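Local coordinates for protein pseudoperoxidase (Leishmania major, PDB 5VIA) that binds heme b and belongs to the peroxidase family, but probably has little or no ordinary peroxidase activity, at residues Glu105-Gln110 and Gln269-Phe274; Asp109-Gly114 and Arg286-Pro291; Leu147-Cys152 and Asn249-Glu254; Glu195-Pro200 and Arg220-Lys225. One frame throughout, in Å; residues are numbered along the deposited sequence.

Overall arrangement
Contacts 1 and 3 are partly buried helix contacts near the heme. Contact 2 lies at the surface away from the annotated sites, and contact 4 is partly buried on the opposite side of the chain's centre from contact 2. Helices 105-109 and 263-279 pack in contact 1, and the strands that follow them pair in contact 2. Contacts 1 and 3 touch through Ser272 and Glu151, and contacts 3 and 4 through an Arg253-Glu195 salt bridge of doubtful length. The helix contacts rest on side chains: an amide and an isoleucine in contact 1, a carboxylate in contact 3. Contacts 2 and 4 rest on antiparallel backbone pairs flanked by aromatic rings.

Contact 1: Glu105-Gln110 and Gln269-Phe274; sequences EAILDQ and QFQSAF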
# COMPACT_ATOMS: atom_id res chain seq x y z
N GLU A 105 -2.57 8.49 -13.51
CA GLU A 105 -2.83 9.75 -14.20
C GLU A 105 -3.94 10.60 -13.58
O GLU A 105 -3.79 11.81 -13.42
CB GLU A 105 -3.12 9.49 -15.68
CG GLU A 105 -1.91 9.05 -16.52
CD GLU A 105 -1.67 7.53 -16.53
OE1 GLU A 105 -2.17 6.82 -15.63
OE2 GLU A 105 -0.96 7.06 -17.46
N ALA A 106 -5.05 9.96 -13.23
CA ALA A 106 -6.15 10.63 -12.53
C ALA A 106 -5.76 11.00 -11.10
O ALA A 106 -6.15 12.05 -10.60
CB ALA A 106 -7.39 9.75 -12.53
N ILE A 107 -5.01 10.13 -10.43
CA ILE A 107 -4.56 10.43 -9.07
C ILE A 107 -3.71 11.70 -9.09
O ILE A 107 -3.87 12.58 -8.25
CB ILE A 107 -3.70 9.30 -8.47
CG1 ILE A 107 -4.43 7.96 -8.48
CG2 ILE A 107 -3.30 9.64 -7.05
CD1 ILE A 107 -3.54 6.75 -8.09
N LEU A 108 -2.80 11.79 -10.06
CA LEU A 108 -1.93 12.96 -10.15
C LEU A 108 -2.70 14.21 -10.58
O LEU A 108 -2.53 15.27 -9.99
CB LEU A 108 -0.76 12.70 -11.10
CG LEU A 108 0.26 13.84 -11.14
CD1 LEU A 108 0.73 14.18 -9.73
CD2 LEU A 108 1.44 13.48 -12.03
N ASP A 109 -3.55 14.07 -11.59
CA ASP A 109 -4.34 15.20 -12.10
C ASP A 109 -5.26 15.81 -11.04
O ASP A 109 -5.49 17.02 -11.04
CB ASP A 109 -5.15 14.78 -13.33
CG ASP A 109 -5.98 15.92 -13.89
OD1 ASP A 109 -5.39 16.83 -14.51
OD2 ASP A 109 -7.22 15.89 -13.73
N GLN A 110 -5.77 14.98 -10.14
CA GLN A 110 -6.70 15.43 -9.10
C GLN A 110 -6.01 15.65 -7.76
O GLN A 110 -6.68 15.97 -6.77
CB GLN A 110 -7.82 14.42 -8.92
CG GLN A 110 -8.86 14.39 -10.03
CD GLN A 110 -9.88 13.27 -9.83
OE1 GLN A 110 -9.94 12.65 -8.76
NE2 GLN A 110 -10.67 13.01 -10.86
N GLN A 269 -11.56 2.47 -10.30
CA GLN A 269 -11.80 2.29 -8.87
C GLN A 269 -10.50 2.43 -8.05
O GLN A 269 -10.51 2.96 -6.94
CB GLN A 269 -12.46 0.93 -8.64
CG GLN A 269 -13.83 0.82 -9.31
CD GLN A 269 -14.82 1.80 -8.70
OE1 GLN A 269 -14.86 1.96 -7.48
NE2 GLN A 269 -15.63 2.45 -9.54
N PHE A 270 -9.40 1.96 -8.62
CA PHE A 270 -8.10 2.05 -7.95
C PHE A 270 -7.72 3.50 -7.71
O PHE A 270 -7.33 3.87 -6.61
CB PHE A 270 -7.01 1.37 -8.81
CG PHE A 270 -5.62 1.52 -8.23
CD1 PHE A 270 -5.19 0.67 -7.23
CD2 PHE A 270 -4.76 2.52 -8.68
CE1 PHE A 270 -3.92 0.80 -6.67
CE2 PHE A 270 -3.48 2.66 -8.13
CZ PHE A 270 -3.06 1.79 -7.13
N GLN A 271 -7.83 4.32 -8.74
CA GLN A 271 -7.38 5.70 -8.63
C GLN A 271 -8.29 6.46 -7.69
O GLN A 271 -7.83 7.30 -6.91
CB GLN A 271 -7.28 6.36 -10.02
CG GLN A 271 -6.23 5.67 -10.92
CD GLN A 271 -6.01 6.38 -12.23
OE1 GLN A 271 -5.23 7.33 -12.30
NE2 GLN A 271 -6.69 5.93 -13.28
N SER A 272 -9.58 6.16 -7.75
CA SER A 272 -10.51 6.80 -6.84
C SER A 272 -10.21 6.42 -5.38
O SER A 272 -10.20 7.27 -4.49
CB SER A 272 -11.95 6.43 -7.22
OG SER A 272 -12.82 6.81 -6.18
N ALA A 273 -9.96 5.13 -5.15
CA ALA A 273 -9.60 4.66 -3.81
C ALA A 273 -8.29 5.27 -3.33
O ALA A 273 -8.17 5.70 -2.17
CB ALA A 273 -9.50 3.14 -3.79
N PHE A 274 -7.28 5.27 -4.20
CA PHE A 274 -5.95 5.70 -3.77
C PHE A 274 -5.99 7.17 -3.40
O PHE A 274 -5.41 7.60 -2.40
CB PHE A 274 -4.89 5.42 -4.84
CG PHE A 274 -3.50 5.35 -4.29
CD1 PHE A 274 -2.76 6.50 -4.10
CD2 PHE A 274 -2.92 4.13 -3.96
CE1 PHE A 274 -1.46 6.45 -3.59
CE2 PHE A 274 -1.61 4.07 -3.44
CZ PHE A 274 -0.90 5.24 -3.25
O HOH W 1 -7.98 10.37 -8.47
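Ile107 reaches both phenyl rings of the 269-274 segment with one methyl group. Its CD1 comes obliquely to Phe270, 4.1 Å from CE2, and obliquely to Phe274, 4.0 Å from CG. The Phe270 ring also meets the ring of Trp266, and Ile97 of helix 85-99 touches both phenylalanines. The third flat group is the amide of Gln271. Its oxygen OE1 faces the backbone of helix 105-109, and its CD lies near Ala106 CB.

OE1 takes a hydrogen bond from Ala106 N at 2.8 Å. The bond is bent, with 132° at the hydrogen, and the donor is tilted from the carbonyl plane. Ile107 N adds a weak bond to the same oxygen at 3.4 Å. Two N-H groups of the helix's first turn thus converge on one side-chain oxygen. Gln271 CG is anti to its own carbonyl carbon (chi1 -63°), and the chain beyond it is extended, which carries the amide over to Ala106. The stem of this side chain is apolar. Its CB touches Ile107 CG1 at 3.6 Å, and the two side chains cross obliquely.

A water donates to Gln110 OE1 at 3.0 Å and weakly to Gln271 O, joining the two segments. Glu105 and Gln110 are exposed, while Ile107 and the two phenylalanines are buried. The axes of the short segments approach to 8.8 Å, with a crossing angle of -34°. This is helix-helix packing in the mainly helical peroxidase fold, and the side chain of Phe274 extends it to within about 4 Å of the bound heme.

Contact 2: Asp109-Gly114 and Arg286-Pro291; sequences DQWRWG and RPYSDP
Trp113 and Arg286 exchange two backbone hydrogen bonds. Trp113 N donates to Arg286 O at 3.0 Å, and Arg286 N donates to Trp113 O at 2.8 Å. Both are nearly straight. A water accepts from Tyr288 N and donates to Trp111 O, bridging the two segments beyond the paired residues. Trp113 NE1 adds a weak bond to Pro287 O.

The Arg286 guanidinium makes a cation-pi contact with the Trp113 six-membered ring. Its CZ stands 4.4 Å from the ring centroid, and its plane is turned 42° from that of the ring. NH1 is the nearest atom, 3.1 Å from Trp113 CZ3 and over the face toward the rim. Nearer the backbone, Arg286 CB makes a CH-pi contact with the five-membered ring.

The pairing is a short, two-stranded antiparallel sheet. It ties a run just after helix 105-109 to the C-terminal end of the chain.

Farther out, Tyr288 CD1 meets the edge of the Trp111 ring, 4.0 Å from CE3. The polar ends of these two rings turn to other partners: Tyr288 OH bonds to Arg16 N, and Trp111 NE1 to Ser90 OG. Tyr288 CB also lies 3.4 Å from Trp111 O.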
# COMPACT_ATOMS: atom_id res chain seq x y z
N ASP A 109 -3.55 14.07 -11.59
CA ASP A 109 -4.34 15.20 -12.10
C ASP A 109 -5.26 15.81 -11.04
O ASP A 109 -5.49 17.02 -11.04
CB ASP A 109 -5.15 14.78 -13.33
CG ASP A 109 -5.98 15.92 -13.89
OD1 ASP A 109 -5.39 16.83 -14.51
OD2 ASP A 109 -7.22 15.89 -13.73
N GLN A 110 -5.77 14.98 -10.14
CA GLN A 110 -6.70 15.43 -9.10
C GLN A 110 -6.01 15.65 -7.76
O GLN A 110 -6.68 15.97 -6.77
CB GLN A 110 -7.82 14.42 -8.92
CG GLN A 110 -8.86 14.39 -10.03
CD GLN A 110 -9.88 13.27 -9.83
OE1 GLN A 110 -9.94 12.65 -8.76
NE2 GLN A 110 -10.67 13.01 -10.86
N TRP A 111 -4.69 15.46 -7.72
CA TRP A 111 -3.92 15.62 -6.48
C TRP A 111 -4.15 16.99 -5.86
O TRP A 111 -4.13 18.02 -6.55
CB TRP A 111 -2.43 15.41 -6.75
CG TRP A 111 -1.60 15.41 -5.50
CD1 TRP A 111 -1.48 14.40 -4.58
CD2 TRP A 111 -0.77 16.48 -5.02
NE1 TRP A 111 -0.63 14.77 -3.57
CE2 TRP A 111 -0.18 16.04 -3.81
CE3 TRP A 111 -0.47 17.76 -5.49
CZ2 TRP A 111 0.69 16.85 -3.08
CZ3 TRP A 111 0.40 18.55 -4.76
CH2 TRP A 111 0.97 18.10 -3.57
N ARG A 112 -4.40 17.00 -4.56
CA ARG A 112 -4.54 18.24 -3.82
C ARG A 112 -3.38 18.43 -2.86
O ARG A 112 -2.70 17.46 -2.50
CB ARG A 112 -5.87 18.26 -3.06
CG ARG A 112 -7.09 18.43 -3.96
CD ARG A 112 -8.36 18.20 -3.19
NE ARG A 112 -9.53 18.42 -4.04
CZ ARG A 112 -10.79 18.33 -3.61
NH1 ARG A 112 -11.05 18.02 -2.35
NH2 ARG A 112 -11.79 18.55 -4.45
N TRP A 113 -3.17 19.67 -2.44
CA TRP A 113 -2.02 19.99 -1.62
C TRP A 113 -2.43 20.64 -0.30
O TRP A 113 -3.60 20.95 -0.09
CB TRP A 113 -1.04 20.89 -2.40
CG TRP A 113 -1.55 22.26 -2.75
CD1 TRP A 113 -2.43 22.58 -3.75
CD2 TRP A 113 -1.18 23.50 -2.13
NE1 TRP A 113 -2.65 23.94 -3.77
CE2 TRP A 113 -1.89 24.52 -2.79
CE3 TRP A 113 -0.31 23.84 -1.08
CZ2 TRP A 113 -1.76 25.87 -2.43
CZ3 TRP A 113 -0.19 25.18 -0.73
CH2 TRP A 113 -0.91 26.17 -1.40
N GLY A 114 -1.46 20.85 0.58
CA GLY A 114 -1.73 21.51 1.84
C GLY A 114 -1.86 20.55 3.02
O GLY A 114 -2.37 20.95 4.07
N ARG A 286 -6.20 21.71 -0.58
CA ARG A 286 -6.46 22.74 -1.57
C ARG A 286 -6.35 22.21 -2.99
O ARG A 286 -5.41 21.48 -3.32
CB ARG A 286 -5.52 23.93 -1.36
CG ARG A 286 -5.60 24.53 0.05
CD ARG A 286 -4.98 25.91 0.10
NE ARG A 286 -4.42 26.23 1.41
CZ ARG A 286 -3.30 25.69 1.89
NH1 ARG A 286 -2.63 24.81 1.17
NH2 ARG A 286 -2.85 26.04 3.09
N PRO A 287 -7.32 22.57 -3.84
CA PRO A 287 -7.25 22.22 -5.26
C PRO A 287 -5.98 22.78 -5.88
O PRO A 287 -5.60 23.91 -5.60
CB PRO A 287 -8.49 22.89 -5.85
CG PRO A 287 -9.47 22.89 -4.71
CD PRO A 287 -8.62 23.17 -3.49
N TYR A 288 -5.32 21.98 -6.71
CA TYR A 288 -4.02 22.33 -7.27
C TYR A 288 -4.16 23.37 -8.38
O TYR A 288 -5.14 23.38 -9.13
CB TYR A 288 -3.32 21.08 -7.79
CG TYR A 288 -1.93 21.29 -8.36
CD1 TYR A 288 -0.81 21.23 -7.55
CD2 TYR A 288 -1.75 21.52 -9.72
CE1 TYR A 288 0.45 21.41 -8.07
CE2 TYR A 288 -0.49 21.70 -10.25
CZ TYR A 288 0.61 21.65 -9.42
OH TYR A 288 1.87 21.82 -9.94
N SER A 289 -3.17 24.24 -8.47
CA SER A 289 -3.08 25.22 -9.54
C SER A 289 -1.62 25.21 -9.97
O SER A 289 -0.73 25.06 -9.13
CB SER A 289 -3.46 26.61 -9.01
OG SER A 289 -3.71 27.52 -10.07
N ASP A 290 -1.36 25.32 -11.27
CA ASP A 290 0.02 25.38 -11.73
C ASP A 290 0.63 26.68 -11.24
O ASP A 290 0.09 27.76 -11.49
CB ASP A 290 0.10 25.28 -13.26
CG ASP A 290 1.53 25.25 -13.76
OD1 ASP A 290 2.15 24.16 -13.77
OD2 ASP A 290 2.05 26.32 -14.15
N PRO A 291 1.77 26.59 -10.53
CA PRO A 291 2.41 27.75 -9.92
C PRO A 291 2.97 28.72 -10.95
O PRO A 291 3.25 29.87 -10.63
CB PRO A 291 3.56 27.13 -9.12
CG PRO A 291 3.87 25.86 -9.82
CD PRO A 291 2.55 25.35 -10.32
O HOH W 2 -6.36 19.38 -7.39

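Contact 3: Leu147-Cys152 and Asn249-Glu254; sequences LTEAEC and NKTWRE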
# COMPACT_ATOMS: atom_id res chain seq x y z
N LEU A 147 -14.18 4.51 2.11
CA LEU A 147 -14.15 3.81 0.83
C LEU A 147 -15.38 2.92 0.66
O LEU A 147 -15.89 2.37 1.64
CB LEU A 147 -12.89 2.92 0.75
CG LEU A 147 -11.52 3.54 0.98
CD1 LEU A 147 -10.45 2.54 0.56
CD2 LEU A 147 -11.39 4.77 0.17
N THR A 148 -15.84 2.77 -0.59
CA THR A 148 -16.87 1.78 -0.93
C THR A 148 -16.19 0.41 -0.95
O THR A 148 -14.95 0.34 -0.93
CB THR A 148 -17.43 2.01 -2.34
OG1 THR A 148 -16.36 1.84 -3.30
CG2 THR A 148 -18.03 3.41 -2.48
N GLU A 149 -16.97 -0.66 -1.03
CA GLU A 149 -16.33 -1.98 -1.11
C GLU A 149 -15.53 -2.14 -2.41
O GLU A 149 -14.46 -2.76 -2.41
CB GLU A 149 -17.33 -3.14 -0.90
CG GLU A 149 -16.58 -4.48 -0.83
CD GLU A 149 -17.40 -5.64 -0.32
OE1 GLU A 149 -18.52 -5.86 -0.83
OE2 GLU A 149 -16.91 -6.36 0.58
N ALA A 150 -16.02 -1.56 -3.49
CA ALA A 150 -15.30 -1.58 -4.77
C ALA A 150 -13.91 -0.93 -4.63
O ALA A 150 -12.92 -1.45 -5.15
CB ALA A 150 -16.11 -0.88 -5.85
N GLU A 151 -13.85 0.21 -3.94
CA GLU A 151 -12.59 0.91 -3.73
C GLU A 151 -11.65 0.12 -2.83
O GLU A 151 -10.44 0.05 -3.09
CB GLU A 151 -12.85 2.32 -3.17
CG GLU A 151 -13.37 3.32 -4.22
CD GLU A 151 -14.01 4.57 -3.62
OE1 GLU A 151 -14.43 4.53 -2.44
OE2 GLU A 151 -14.12 5.59 -4.34
N CYS A 152 -12.19 -0.49 -1.77
CA CYS A 152 -11.35 -1.30 -0.88
C CYS A 152 -10.66 -2.41 -1.65
O CYS A 152 -9.44 -2.60 -1.54
CB CYS A 152 -12.21 -1.96 0.22
SG CYS A 152 -12.88 -0.82 1.44
N ASN A 249 -16.58 -14.38 0.72
CA ASN A 249 -17.66 -13.41 0.78
C ASN A 249 -18.18 -13.08 -0.62
O ASN A 249 -17.40 -12.76 -1.51
CB ASN A 249 -17.22 -12.14 1.50
CG ASN A 249 -18.29 -11.06 1.47
OD1 ASN A 249 -18.18 -10.08 0.73
ND2 ASN A 249 -19.34 -11.25 2.26
N LYS A 250 -19.49 -13.17 -0.79
CA LYS A 250 -20.12 -13.03 -2.10
C LYS A 250 -19.80 -11.71 -2.81
O LYS A 250 -19.38 -11.72 -3.97
CB LYS A 250 -21.63 -13.20 -1.98
CG LYS A 250 -22.38 -12.83 -3.25
CD LYS A 250 -23.89 -13.01 -3.10
CE LYS A 250 -24.62 -12.24 -4.18
NZ LYS A 250 -26.03 -12.69 -4.30
N THR A 251 -20.00 -10.59 -2.13
CA THR A 251 -19.79 -9.29 -2.76
C THR A 251 -18.31 -8.99 -3.01
O THR A 251 -17.96 -8.41 -4.04
CB THR A 251 -20.40 -8.15 -1.94
OG1 THR A 251 -19.72 -8.04 -0.69
CG2 THR A 251 -21.87 -8.41 -1.69
N TRP A 252 -17.46 -9.36 -2.06
CA TRP A 252 -16.01 -9.18 -2.22
C TRP A 252 -15.50 -9.98 -3.42
O TRP A 252 -14.76 -9.46 -4.26
CB TRP A 252 -15.28 -9.65 -0.95
CG TRP A 252 -13.82 -9.33 -0.95
CD1 TRP A 252 -12.80 -10.06 -1.52
CD2 TRP A 252 -13.20 -8.19 -0.34
NE1 TRP A 252 -11.59 -9.43 -1.30
CE2 TRP A 252 -11.81 -8.28 -0.57
CE3 TRP A 252 -13.69 -7.09 0.38
CZ2 TRP A 252 -10.92 -7.33 -0.11
CZ3 TRP A 252 -12.79 -6.15 0.84
CH2 TRP A 252 -11.43 -6.27 0.60
N ARG A 253 -15.88 -11.25 -3.47
CA ARG A 253 -15.46 -12.13 -4.56
C ARG A 253 -15.93 -11.64 -5.93
O ARG A 253 -15.16 -11.67 -6.89
CB ARG A 253 -15.94 -13.57 -4.31
CG ARG A 253 -15.72 -14.48 -5.52
CD ARG A 253 -16.21 -15.89 -5.26
NE ARG A 253 -15.12 -16.77 -4.87
CZ ARG A 253 -14.40 -17.48 -5.73
NH1 ARG A 253 -14.66 -17.44 -7.03
NH2 ARG A 253 -13.43 -18.26 -5.28
N GLU A 254 -17.18 -11.20 -6.03
CA GLU A 254 -17.67 -10.67 -7.31
C GLU A 254 -16.85 -9.47 -7.78
O GLU A 254 -16.66 -9.28 -8.98
CB GLU A 254 -19.16 -10.35 -7.27
CG GLU A 254 -19.66 -9.44 -8.42
CD GLU A 254 -19.57 -10.04 -9.84
OE1 GLU A 254 -18.59 -10.76 -10.18
OE2 GLU A 254 -20.49 -9.77 -10.65
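Glu149 reaches Thr251 and Trp252 of helix 250-261 with its extended side chain. From CB, its CG is anti to the backbone N (chi1 -173°), and the chain stays extended beyond. CG is the first atom to meet the other segment, 4.1 Å from Trp252 CE3. CD follows at 4.0 Å from the same ring carbon. The carboxylate then divides its oxygens. OE1 accepts the hydroxyl proton of Thr251 OG1 at 2.5 Å, which is very short, so the exact length is doubtful. OE2 lies at the edge of the Trp252 ring, in its plane, 3.3 Å from CE3. The carboxylate plane is turned 76° from the ring. The Glu149 and Thr251 side chains cross at about a right angle.

Two helix starts are joined here. Asn249 is the N-cap of helix 250-261, and its OD1 accepts from Trp252 N at 3.0 Å. Thr148 is the N-cap of helix 149-155 and forms a capping box with Glu151: Glu151 N bonds to Thr148 OG1, and Thr148 N to Glu151 OE1. Because the Glu149 carboxylate sits by the first turn of helix 250-261, the helix end may stabilise its negative charge.

Deeper in, Cys152 CB approaches the Trp252 ring obliquely, 4.3 Å from CZ3. Val153 and Leu156 also touch this buried residue, whose side chain lies about 8 Å from the heme.

Contact 4: Glu195-Pro200 and Arg220-Lys225; sequences ERAFAP and RCVYVK
Phe198 and Val222 form the tight apolar part of this contact. Val222 CG1 sits over one face of the Phe198 ring, toward its rim and 4.2 Å from the ring centroid, as a CH-pi contact. The ring edge is turned to the partner backbone, with Cys221 N in its plane 3.7 Å from CD1. Phe190, Val239 and Leu244 touch the same side chain, so Phe198 is packed against helix 186-194, strand 235-240 and helix 241-245.

Two backbone hydrogen bonds join the strands. Ala199 N donates to Cys221 O at 2.9 Å, and Cys221 N donates to Ala199 O at 2.7 Å. The second bond is bent, at 137°. Two CA-H...O contacts flank them: Phe198 CA points its hydrogen to Cys221 O, and Arg220 CA lies 3.2 Å from Ala199 O.

These bonds make Ala199 and Cys221 an antiparallel hydrogen-bonded pair. Strand 199-200 thereby forms one edge of a three-stranded antiparallel sheet, with strand 219-224 in the middle and strand 235-240 beyond it.

The looser part lies at Pro200 and Arg220, a non-hydrogen-bonded pair whose side chains diverge, with Pro200 CA 4.2 Å from Arg220 CG. The Arg220 chain runs on extended to NE, and its NH1 makes a long, weak ion pair with Glu245. At the other end, Ala197 CB touches Val222 CG2 at 4.1 Å. Ala197 and Pro200 are exposed to solvent, whereas Cys221 and Val222 are buried.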
# COMPACT_ATOMS: atom_id res chain seq x y z
N GLU A 195 -6.49 -20.03 -5.49
CA GLU A 195 -7.29 -20.00 -4.26
C GLU A 195 -7.27 -21.31 -3.48
O GLU A 195 -7.03 -21.31 -2.27
CB GLU A 195 -8.74 -19.63 -4.57
CG GLU A 195 -9.57 -19.40 -3.31
CD GLU A 195 -11.05 -19.21 -3.61
OE1 GLU A 195 -11.43 -19.25 -4.81
OE2 GLU A 195 -11.82 -19.04 -2.65
N ARG A 196 -7.52 -22.43 -4.16
CA ARG A 196 -7.63 -23.71 -3.48
C ARG A 196 -6.30 -24.41 -3.21
O ARG A 196 -6.28 -25.48 -2.60
CB ARG A 196 -8.56 -24.64 -4.25
CG ARG A 196 -10.03 -24.25 -4.17
CD ARG A 196 -10.87 -25.03 -5.17
NE ARG A 196 -10.66 -24.56 -6.54
CZ ARG A 196 -11.30 -25.05 -7.61
NH1 ARG A 196 -12.18 -26.03 -7.46
NH2 ARG A 196 -11.04 -24.56 -8.81
N ALA A 197 -5.19 -23.83 -3.66
CA ALA A 197 -3.88 -24.46 -3.47
C ALA A 197 -3.03 -23.82 -2.37
O ALA A 197 -1.97 -24.33 -2.02
CB ALA A 197 -3.10 -24.50 -4.79
N PHE A 198 -3.50 -22.70 -1.83
CA PHE A 198 -2.79 -22.05 -0.73
C PHE A 198 -2.77 -22.92 0.53
O PHE A 198 -3.80 -23.47 0.94
CB PHE A 198 -3.42 -20.68 -0.44
CG PHE A 198 -2.95 -19.59 -1.37
CD1 PHE A 198 -1.78 -18.89 -1.10
CD2 PHE A 198 -3.68 -19.26 -2.50
CE1 PHE A 198 -1.36 -17.88 -1.94
CE2 PHE A 198 -3.26 -18.24 -3.34
CZ PHE A 198 -2.10 -17.55 -3.06
N ALA A 199 -1.59 -23.05 1.13
CA ALA A 199 -1.43 -23.86 2.34
C ALA A 199 -0.83 -23.00 3.44
O ALA A 199 -0.14 -22.01 3.14
CB ALA A 199 -0.56 -25.07 2.05
N PRO A 200 -1.10 -23.34 4.71
CA PRO A 200 -0.54 -22.60 5.84
C PRO A 200 0.98 -22.52 5.75
O PRO A 200 1.61 -23.51 5.39
CB PRO A 200 -0.94 -23.45 7.05
CG PRO A 200 -2.20 -24.10 6.63
CD PRO A 200 -2.09 -24.34 5.14
N ARG A 220 -0.32 -17.63 4.21
CA ARG A 220 -0.49 -18.85 3.45
C ARG A 220 0.32 -18.76 2.16
O ARG A 220 0.71 -17.67 1.74
CB ARG A 220 -1.97 -19.15 3.17
CG ARG A 220 -2.80 -19.40 4.43
CD ARG A 220 -4.13 -20.05 4.07
NE ARG A 220 -5.09 -20.03 5.16
CZ ARG A 220 -6.40 -19.80 4.99
NH1 ARG A 220 -6.88 -19.56 3.78
NH2 ARG A 220 -7.23 -19.79 6.03
N CYS A 221 0.55 -19.91 1.54
CA CYS A 221 1.61 -20.01 0.57
C CYS A 221 1.27 -20.94 -0.58
O CYS A 221 0.69 -22.01 -0.38
CB CYS A 221 2.87 -20.52 1.28
SG CYS A 221 4.31 -20.71 0.25
N VAL A 222 1.61 -20.51 -1.80
CA VAL A 222 1.66 -21.41 -2.94
C VAL A 222 3.00 -21.23 -3.65
O VAL A 222 3.57 -20.14 -3.64
CB VAL A 222 0.48 -21.18 -3.92
CG1 VAL A 222 0.64 -19.88 -4.69
CG2 VAL A 222 0.35 -22.35 -4.87
N TYR A 223 3.51 -22.32 -4.23
CA TYR A 223 4.72 -22.26 -5.04
C TYR A 223 4.35 -22.39 -6.50
O TYR A 223 3.68 -23.35 -6.90
CB TYR A 223 5.71 -23.36 -4.63
CG TYR A 223 6.34 -23.12 -3.28
CD1 TYR A 223 7.50 -22.37 -3.15
CD2 TYR A 223 5.76 -23.64 -2.13
CE1 TYR A 223 8.08 -22.16 -1.91
CE2 TYR A 223 6.33 -23.43 -0.89
CZ TYR A 223 7.48 -22.69 -0.79
OH TYR A 223 8.04 -22.49 0.46
N VAL A 224 4.78 -21.41 -7.29
CA VAL A 224 4.36 -21.32 -8.68
C VAL A 224 5.59 -21.38 -9.59
O VAL A 224 6.60 -20.74 -9.30
CB VAL A 224 3.57 -20.02 -8.94
CG1 VAL A 224 3.07 -19.95 -10.36
CG2 VAL A 224 2.39 -19.93 -7.98
N LYS A 225 5.51 -22.15 -10.66
CA LYS A 225 6.60 -22.23 -11.63
C LYS A 225 6.47 -21.11 -12.66
O LYS A 225 5.46 -21.03 -13.37
CB LYS A 225 6.60 -23.58 -12.33
CG LYS A 225 6.32 -24.76 -11.42
CD LYS A 225 6.39 -26.07 -12.19
CE LYS A 225 7.83 -26.56 -12.33
NZ LYS A 225 8.35 -27.09 -11.04